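Local atomic coordinates of protein toll (Drosophila melanogaster, PDB entry 4LXR), a protein that serves as the Drosophila receptor for the cleaved cytokine Spätzle, triggering antifungal defence and helping to set dorsal-ventral polarity in the embryo. Residues V75-C80 with A89-Y94; D46-M51 with L95-P100. All coordinates share one frame; numbering follows the deposited sequence.

In the fold
Interactions 1 and 2 are two halves of one apolar layer near the N-terminal end of the receptor's extracellular solenoid, their centres about 7 Å apart. Strands 74-78 and 47-52 lie side by side and parallel, joined by Gln76 O to Ile50 N at 2.8 Å and, between side chains, by Gln76 OE1 to Gln49 NE2 at 2.7 Å. Behind them helix 88-94 (interaction 1) runs on directly into 95-100 (interaction 2), so one continuous piece of chain backs both strands. The other strand face looks toward Spätzle: Arg78 forms a salt bridge with Glu48 of the Spätzle C-106 chain, and Met51 packs on Ile13 of that chain.

Interaction 1: V75-C80 with A89-Y94; sequences VQMRRC and ASILDY
Met77 is the side chain to follow from strand 75-78 to helix 89-94. Its CB leaves the strand on the helix side, but CB and CG only span the gap. With chi2 extended (176°), SD continues outward from CG toward the helix and makes the first contact, 4.4 Å from Leu92 CD2. The last torsion then turns the methyl group away from Leu92, and CE ends 4.3 Å from Ile91 CG2. The thioether thus bridges two consecutive helix residues, sulfur to one and methyl to the other. Met77 also packs on Phe105 of the neighbouring strand 102-106.

Val75, two residues back and on the same strand face, completes the contact. With CG1 anti to its backbone N (chi1 176°), that branch lies 4.0 Å from Leu92 CD2, the two side chains passing alongside in opposite senses. Leu92 CD2 is therefore shared by Val75 and Met77. All four residues are buried, and at these separations the packing is easy rather than tight. The axes of strand 75-78 and helix 89-94 approach to 11.7 Å and run at 113°, so the helix lies across the strand.

Alternation sends Gln76 and Arg78 to the other face, where, in this complex, Arg78 meets Spätzle. Parallel strands stacked side by side with apolar side chains turned inward, as here in its N-terminal part, build the leucine-rich-repeat solenoid.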
ATOM      1  N   VAL A  75      25.845 -25.890 -17.014  1.00 26.58           N
ATOM      2  CA  VAL A  75      25.974 -26.920 -15.988  1.00 20.80           C
ATOM      3  C   VAL A  75      26.265 -26.229 -14.688  1.00 27.33           C
ATOM      4  O   VAL A  75      27.210 -25.444 -14.599  1.00 27.94           O
ATOM      5  CB  VAL A  75      27.111 -27.905 -16.255  1.00 22.97           C
ATOM      6  CG1 VAL A  75      27.244 -28.885 -15.083  1.00 22.73           C
ATOM      7  CG2 VAL A  75      26.876 -28.645 -17.539  1.00 26.02           C
ATOM      8  N   GLN A  76      25.445 -26.500 -13.678  1.00 26.43           N
ATOM      9  CA  GLN A  76      25.663 -25.901 -12.370  1.00 25.48           C
ATOM     10  C   GLN A  76      25.855 -27.011 -11.356  1.00 27.72           C
ATOM     11  O   GLN A  76      24.971 -27.844 -11.182  1.00 31.27           O
ATOM     12  CB  GLN A  76      24.475 -25.029 -11.973  1.00 24.45           C
ATOM     13  CG  GLN A  76      24.633 -24.348 -10.624  1.00 32.25           C
ATOM     14  CD  GLN A  76      23.478 -23.422 -10.289  1.00 41.62           C
ATOM     15  OE1 GLN A  76      22.399 -23.865  -9.888  1.00 51.31           O
ATOM     16  NE2 GLN A  76      23.699 -22.133 -10.454  1.00 38.79           N
ATOM     17  N   MET A  77      27.002 -27.010 -10.684  1.00 21.70           N
ATOM     18  CA  MET A  77      27.331 -28.045  -9.709  1.00 23.11           C
ATOM     19  C   MET A  77      27.413 -27.378  -8.345  1.00 23.85           C
ATOM     20  O   MET A  77      28.110 -26.387  -8.187  1.00 24.10           O
ATOM     21  CB  MET A  77      28.661 -28.731 -10.058  1.00 19.44           C
ATOM     22  CG  MET A  77      28.616 -29.562 -11.346  1.00 23.22           C
ATOM     23  SD  MET A  77      30.209 -30.288 -11.818  1.00 29.14           S
ATOM     24  CE  MET A  77      30.186 -31.734 -10.748  1.00 22.92           C
ATOM     25  N   ARG A  78      26.700 -27.921  -7.364  1.00 22.30           N
ATOM     26  CA  ARG A  78      26.604 -27.300  -6.054  1.00 19.35           C
ATOM     27  C   ARG A  78      26.942 -28.279  -4.940  1.00 23.61           C
ATOM     28  O   ARG A  78      26.364 -29.378  -4.861  1.00 26.26           O
ATOM     29  CB  ARG A  78      25.180 -26.754  -5.825  1.00 24.23           C
ATOM     30  CG  ARG A  78      24.874 -25.502  -6.635  1.00 31.14           C
ATOM     31  CD  ARG A  78      23.418 -25.036  -6.475  1.00 32.84           C
ATOM     32  NE  ARG A  78      23.116 -24.517  -5.144  1.00 40.78           N
ATOM     33  CZ  ARG A  78      21.881 -24.268  -4.705  1.00 42.10           C
ATOM     34  NH1 ARG A  78      20.841 -24.487  -5.501  1.00 38.85           N
ATOM     35  NH2 ARG A  78      21.683 -23.799  -3.478  1.00 37.39           N
ATOM     36  N   ARG A  79      27.853 -27.858  -4.063  1.00 21.34           N
ATOM     37  CA  ARG A  79      28.263 -28.635  -2.880  1.00 22.27           C
ATOM     38  C   ARG A  79      28.999 -29.926  -3.251  1.00 28.26           C
ATOM     39  O   ARG A  79      29.096 -30.863  -2.446  1.00 32.73           O
ATOM     40  CB  ARG A  79      27.062 -28.933  -1.957  1.00 23.50           C
ATOM     41  CG  ARG A  79      26.106 -27.760  -1.805  1.00 33.52           C
ATOM     42  CD  ARG A  79      24.964 -28.058  -0.849  1.00 44.20           C
ATOM     43  NE  ARG A  79      25.303 -27.694   0.522  1.00 64.10           N
ATOM     44  CZ  ARG A  79      24.427 -27.234   1.417  1.00 80.54           C
ATOM     45  NH1 ARG A  79      24.831 -26.928   2.645  1.00 82.35           N
ATOM     46  NH2 ARG A  79      23.150 -27.078   1.086  1.00 82.26           N
ATOM     47  N   CYS A  80      29.538 -29.969  -4.463  1.00 26.56           N
ATOM     48  CA  CYS A  80      30.244 -31.166  -4.916  1.00 22.75           C
ATOM     49  C   CYS A  80      31.712 -31.102  -4.533  1.00 27.74           C
ATOM     50  O   CYS A  80      32.255 -30.017  -4.315  1.00 20.52           O
ATOM     51  CB  CYS A  80      30.080 -31.356  -6.435  1.00 27.45           C
ATOM     52  SG  CYS A  80      28.304 -31.493  -6.943  1.00 33.61           S
ATOM     53  N   ALA A  89      35.370 -32.633 -16.521  1.00 23.65           N
ATOM     54  CA  ALA A  89      34.816 -33.076 -17.805  1.00 25.60           C
ATOM     55  C   ALA A  89      34.467 -34.568 -17.789  1.00 36.24           C
ATOM     56  O   ALA A  89      33.543 -34.999 -18.470  1.00 36.12           O
ATOM     57  CB  ALA A  89      35.785 -32.775 -18.951  1.00 25.46           C
ATOM     58  N   SER A  90      35.212 -35.354 -17.011  1.00 34.83           N
ATOM     59  CA  SER A  90      34.921 -36.778 -16.881  1.00 27.56           C
ATOM     60  C   SER A  90      33.589 -37.068 -16.171  1.00 31.94           C
ATOM     61  O   SER A  90      32.891 -38.015 -16.522  1.00 36.16           O
ATOM     62  CB  SER A  90      36.078 -37.495 -16.191  1.00 28.20           C
ATOM     63  OG  SER A  90      37.191 -37.568 -17.065  1.00 30.73           O
ATOM     64  N   ILE A  91      33.234 -36.265 -15.176  1.00 32.02           N
ATOM     65  CA  ILE A  91      31.895 -36.376 -14.590  1.00 38.01           C
ATOM     66  C   ILE A  91      30.836 -36.039 -15.644  1.00 40.06           C
ATOM     67  O   ILE A  91      29.860 -36.779 -15.823  1.00 35.95           O
ATOM     68  CB  ILE A  91      31.725 -35.469 -13.352  1.00 31.94           C
ATOM     69  CG1 ILE A  91      32.557 -36.013 -12.193  1.00 30.35           C
ATOM     70  CG2 ILE A  91      30.256 -35.381 -12.950  1.00 33.92           C
ATOM     71  CD1 ILE A  91      33.017 -34.944 -11.231  1.00 27.39           C
ATOM     72  N   LEU A  92      31.055 -34.944 -16.371  1.00 32.83           N
ATOM     73  CA  LEU A  92      30.122 -34.523 -17.415  1.00 31.30           C
ATOM     74  C   LEU A  92      30.013 -35.548 -18.563  1.00 35.30           C
ATOM     75  O   LEU A  92      28.900 -35.808 -19.062  1.00 38.99           O
ATOM     76  CB  LEU A  92      30.463 -33.116 -17.931  1.00 31.21           C
ATOM     77  CG  LEU A  92      30.625 -32.007 -16.877  1.00 30.07           C
ATOM     78  CD1 LEU A  92      30.703 -30.619 -17.500  1.00 25.34           C
ATOM     79  CD2 LEU A  92      29.536 -32.050 -15.822  1.00 35.29           C
ATOM     80  N   ASP A  93      31.142 -36.136 -18.973  1.00 26.12           N
ATOM     81  CA  ASP A  93      31.115 -37.207 -19.977  1.00 30.73           C
ATOM     82  C   ASP A  93      30.230 -38.355 -19.502  1.00 35.35           C
ATOM     83  O   ASP A  93      29.427 -38.873 -20.263  1.00 37.72           O
ATOM     84  CB  ASP A  93      32.507 -37.782 -20.278  1.00 34.92           C
ATOM     85  CG  ASP A  93      33.475 -36.749 -20.837  1.00 41.16           C
ATOM     86  OD1 ASP A  93      33.020 -35.728 -21.381  1.00 42.36           O
ATOM     87  OD2 ASP A  93      34.700 -36.962 -20.722  1.00 43.57           O
ATOM     88  N   TYR A  94      30.396 -38.739 -18.238  1.00 40.42           N
ATOM     89  CA  TYR A  94      29.675 -39.865 -17.653  1.00 38.26           C
ATOM     90  C   TYR A  94      28.174 -39.651 -17.773  1.00 37.24           C
ATOM     91  O   TYR A  94      27.419 -40.584 -18.036  1.00 37.41           O
ATOM     92  CB  TYR A  94      30.037 -40.015 -16.176  1.00 32.88           C
ATOM     93  CG  TYR A  94      29.589 -41.318 -15.556  1.00 35.70           C
ATOM     94  CD1 TYR A  94      30.301 -42.493 -15.781  1.00 34.80           C
ATOM     95  CD2 TYR A  94      28.450 -41.375 -14.745  1.00 34.60           C
ATOM     96  CE1 TYR A  94      29.899 -43.686 -15.215  1.00 39.77           C
ATOM     97  CE2 TYR A  94      28.040 -42.559 -14.176  1.00 33.76           C
ATOM     98  CZ  TYR A  94      28.769 -43.716 -14.417  1.00 39.59           C
ATOM     99  OH  TYR A  94      28.375 -44.900 -13.854  1.00 46.60           O
TER

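Interaction 2: D46-M51 with L95-P100; sequences DYVQIM and LGIVSP
Val48 and Ile97 meet tip to tip, with Val48 CG1 3.6 Å from Ile97 CD1. Two residues further along the strand, Ile50 and Leu95 do the same through their end methyls, CD1 to CD1 at 3.8 Å. The valine branch that does the touching sits between the backbone N and the carbonyl carbon (chi1 52°), while Ile50 reaches out with CG1 anti to its carbonyl carbon.

This inner side is the snug part, and neighbours surround it: Val72 touches both Val48 and Ile97, Phe38 packs on Ile50, and Pro64 and Leu67 on Leu95. Between the two contact residues of 95-100, Gly96 closes helix 88-94 with a Schellman motif at positive phi (69°), turning the chain so that Leu95 and Ile97 both face strand 47-51. Past Ile97 the character changes, as Val98 and Ser99 lie on the exposed side of the bend.

Across the interface the contact is carried by methyl groups alone, burying 128 Å² in all. Such packing is hydrophobic and has little directional preference; alignment probably comes from backbone pairing on each side, Val48 and Ile50 with Gln76, and strand 97-98 with strand 70-72.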
ATOM      1  N   ASP A  46      18.639 -26.683 -21.868  1.00 46.48           N
ATOM      2  CA  ASP A  46      18.845 -25.445 -21.120  1.00 48.87           C
ATOM      3  C   ASP A  46      19.927 -25.589 -20.048  1.00 46.34           C
ATOM      4  O   ASP A  46      21.000 -24.984 -20.136  1.00 38.74           O
ATOM      5  CB  ASP A  46      17.527 -24.958 -20.506  1.00 58.95           C
ATOM      6  CG  ASP A  46      17.636 -23.568 -19.890  1.00 73.20           C
ATOM      7  OD1 ASP A  46      18.623 -22.856 -20.169  1.00 78.00           O
ATOM      8  OD2 ASP A  46      16.718 -23.178 -19.134  1.00 84.30           O
ATOM      9  N   TYR A  47      19.647 -26.390 -19.031  1.00 41.12           N
ATOM     10  CA  TYR A  47      20.609 -26.554 -17.959  1.00 37.18           C
ATOM     11  C   TYR A  47      20.474 -27.881 -17.226  1.00 34.44           C
ATOM     12  O   TYR A  47      19.420 -28.538 -17.263  1.00 37.37           O
ATOM     13  CB  TYR A  47      20.513 -25.390 -16.978  1.00 44.28           C
ATOM     14  CG  TYR A  47      19.373 -25.487 -15.993  1.00 48.72           C
ATOM     15  CD1 TYR A  47      18.085 -25.095 -16.345  1.00 50.14           C
ATOM     16  CD2 TYR A  47      19.590 -25.945 -14.695  1.00 49.11           C
ATOM     17  CE1 TYR A  47      17.039 -25.169 -15.433  1.00 53.64           C
ATOM     18  CE2 TYR A  47      18.552 -26.029 -13.782  1.00 46.78           C
ATOM     19  CZ  TYR A  47      17.283 -25.644 -14.158  1.00 52.89           C
ATOM     20  OH  TYR A  47      16.254 -25.720 -13.250  1.00 58.46           O
ATOM     21  N   VAL A  48      21.556 -28.276 -16.572  1.00 34.53           N
ATOM     22  CA  VAL A  48      21.519 -29.376 -15.626  1.00 33.33           C
ATOM     23  C   VAL A  48      22.116 -28.874 -14.318  1.00 35.87           C
ATOM     24  O   VAL A  48      23.194 -28.286 -14.315  1.00 32.11           O
ATOM     25  CB  VAL A  48      22.279 -30.623 -16.152  1.00 33.89           C
ATOM     26  CG1 VAL A  48      23.702 -30.263 -16.598  1.00 37.85           C
ATOM     27  CG2 VAL A  48      22.312 -31.718 -15.100  1.00 36.40           C
ATOM     28  N   GLN A  49      21.390 -29.049 -13.215  1.00 34.11           N
ATOM     29  CA  GLN A  49      21.966 -28.798 -11.896  1.00 31.33           C
ATOM     30  C   GLN A  49      22.311 -30.110 -11.207  1.00 33.32           C
ATOM     31  O   GLN A  49      21.488 -31.016 -11.131  1.00 37.22           O
ATOM     32  CB  GLN A  49      21.042 -27.962 -11.000  1.00 31.87           C
ATOM     33  CG  GLN A  49      21.612 -27.769  -9.588  1.00 38.57           C
ATOM     34  CD  GLN A  49      20.697 -27.013  -8.632  1.00 45.52           C
ATOM     35  OE1 GLN A  49      19.833 -27.603  -7.977  1.00 44.82           O
ATOM     36  NE2 GLN A  49      20.902 -25.705  -8.528  1.00 44.74           N
ATOM     37  N   ILE A  50      23.544 -30.229 -10.728  1.00 35.32           N
ATOM     38  CA  ILE A  50      23.897 -31.362  -9.893  1.00 35.50           C
ATOM     39  C   ILE A  50      24.073 -30.871  -8.464  1.00 35.66           C
ATOM     40  O   ILE A  50      24.978 -30.092  -8.178  1.00 34.86           O
ATOM     41  CB  ILE A  50      25.167 -32.067 -10.376  1.00 32.58           C
ATOM     42  CG1 ILE A  50      25.045 -32.411 -11.856  1.00 32.36           C
ATOM     43  CG2 ILE A  50      25.413 -33.327  -9.567  1.00 27.35           C
ATOM     44  CD1 ILE A  50      26.377 -32.590 -12.538  1.00 36.85           C
ATOM     45  N   MET A  51      23.166 -31.290  -7.581  1.00 29.59           N
ATOM     46  CA  MET A  51      23.259 -30.951  -6.171  1.00 30.86           C
ATOM     47  C   MET A  51      23.818 -32.171  -5.468  1.00 31.93           C
ATOM     48  O   MET A  51      23.263 -33.258  -5.572  1.00 37.10           O
ATOM     49  CB  MET A  51      21.892 -30.553  -5.606  1.00 39.25           C
ATOM     50  CG  MET A  51      21.830 -30.455  -4.082  1.00 48.75           C
ATOM     51  SD  MET A  51      22.469 -28.909  -3.396  1.00 66.55           S
ATOM     52  CE  MET A  51      21.395 -27.718  -4.200  1.00 41.03           C
ATOM     53  N   LEU A  95      27.753 -38.411 -17.581  1.00 32.89           N
ATOM     54  CA  LEU A  95      26.350 -38.052 -17.650  1.00 32.52           C
ATOM     55  C   LEU A  95      25.917 -37.797 -19.090  1.00 34.81           C
ATOM     56  O   LEU A  95      24.746 -37.529 -19.358  1.00 36.54           O
ATOM     57  CB  LEU A  95      26.099 -36.824 -16.782  1.00 39.51           C
ATOM     58  CG  LEU A  95      26.320 -37.099 -15.297  1.00 40.74           C
ATOM     59  CD1 LEU A  95      26.186 -35.803 -14.469  1.00 33.87           C
ATOM     60  CD2 LEU A  95      25.327 -38.172 -14.848  1.00 32.35           C
ATOM     61  N   GLY A  96      26.864 -37.893 -20.019  1.00 35.72           N
ATOM     62  CA  GLY A  96      26.576 -37.662 -21.426  1.00 33.66           C
ATOM     63  C   GLY A  96      26.254 -36.207 -21.741  1.00 35.49           C
ATOM     64  O   GLY A  96      25.488 -35.921 -22.673  1.00 36.85           O
ATOM     65  N   ILE A  97      26.833 -35.288 -20.968  1.00 30.97           N
ATOM     66  CA  ILE A  97      26.595 -33.855 -21.183  1.00 36.85           C
ATOM     67  C   ILE A  97      27.463 -33.372 -22.340  1.00 40.65           C
ATOM     68  O   ILE A  97      28.653 -33.666 -22.386  1.00 35.58           O
ATOM     69  CB  ILE A  97      26.898 -33.041 -19.913  1.00 31.68           C
ATOM     70  CG1 ILE A  97      25.803 -33.288 -18.869  1.00 29.67           C
ATOM     71  CG2 ILE A  97      26.995 -31.555 -20.235  1.00 36.70           C
ATOM     72  CD1 ILE A  97      26.141 -32.786 -17.491  1.00 29.21           C
ATOM     73  N   VAL A  98      26.868 -32.669 -23.298  1.00 38.17           N
ATOM     74  CA  VAL A  98      27.624 -32.273 -24.483  1.00 44.89           C
ATOM     75  C   VAL A  98      27.787 -30.758 -24.606  1.00 45.79           C
ATOM     76  O   VAL A  98      26.827 -30.002 -24.450  1.00 41.27           O
ATOM     77  CB  VAL A  98      27.011 -32.864 -25.784  1.00 52.05           C
ATOM     78  CG1 VAL A  98      27.643 -32.230 -27.016  1.00 53.81           C
ATOM     79  CG2 VAL A  98      27.189 -34.383 -25.815  1.00 46.39           C
ATOM     80  N   SER A  99      29.025 -30.338 -24.860  1.00 48.38           N
ATOM     81  CA  SER A  99      29.365 -28.951 -25.180  1.00 46.56           C
ATOM     82  C   SER A  99      28.623 -27.890 -24.371  1.00 38.68           C
ATOM     83  O   SER A  99      27.856 -27.095 -24.924  1.00 39.69           O
ATOM     84  CB  SER A  99      29.165 -28.700 -26.676  1.00 52.92           C
ATOM     85  OG  SER A  99      27.804 -28.833 -27.031  1.00 59.83           O
ATOM     86  N   PRO A 100      28.833 -27.876 -23.054  1.00 32.40           N
ATOM     87  CA  PRO A 100      28.203 -26.805 -22.285  1.00 31.60           C
ATOM     88  C   PRO A 100      28.886 -25.476 -22.593  1.00 31.94           C
ATOM     89  O   PRO A 100      30.034 -25.470 -23.007  1.00 39.03           O
ATOM     90  CB  PRO A 100      28.498 -27.214 -20.843  1.00 31.70           C
ATOM     91  CG  PRO A 100      29.805 -27.919 -20.939  1.00 32.92           C
ATOM     92  CD  PRO A 100      29.697 -28.718 -22.214  1.00 35.80           C
TER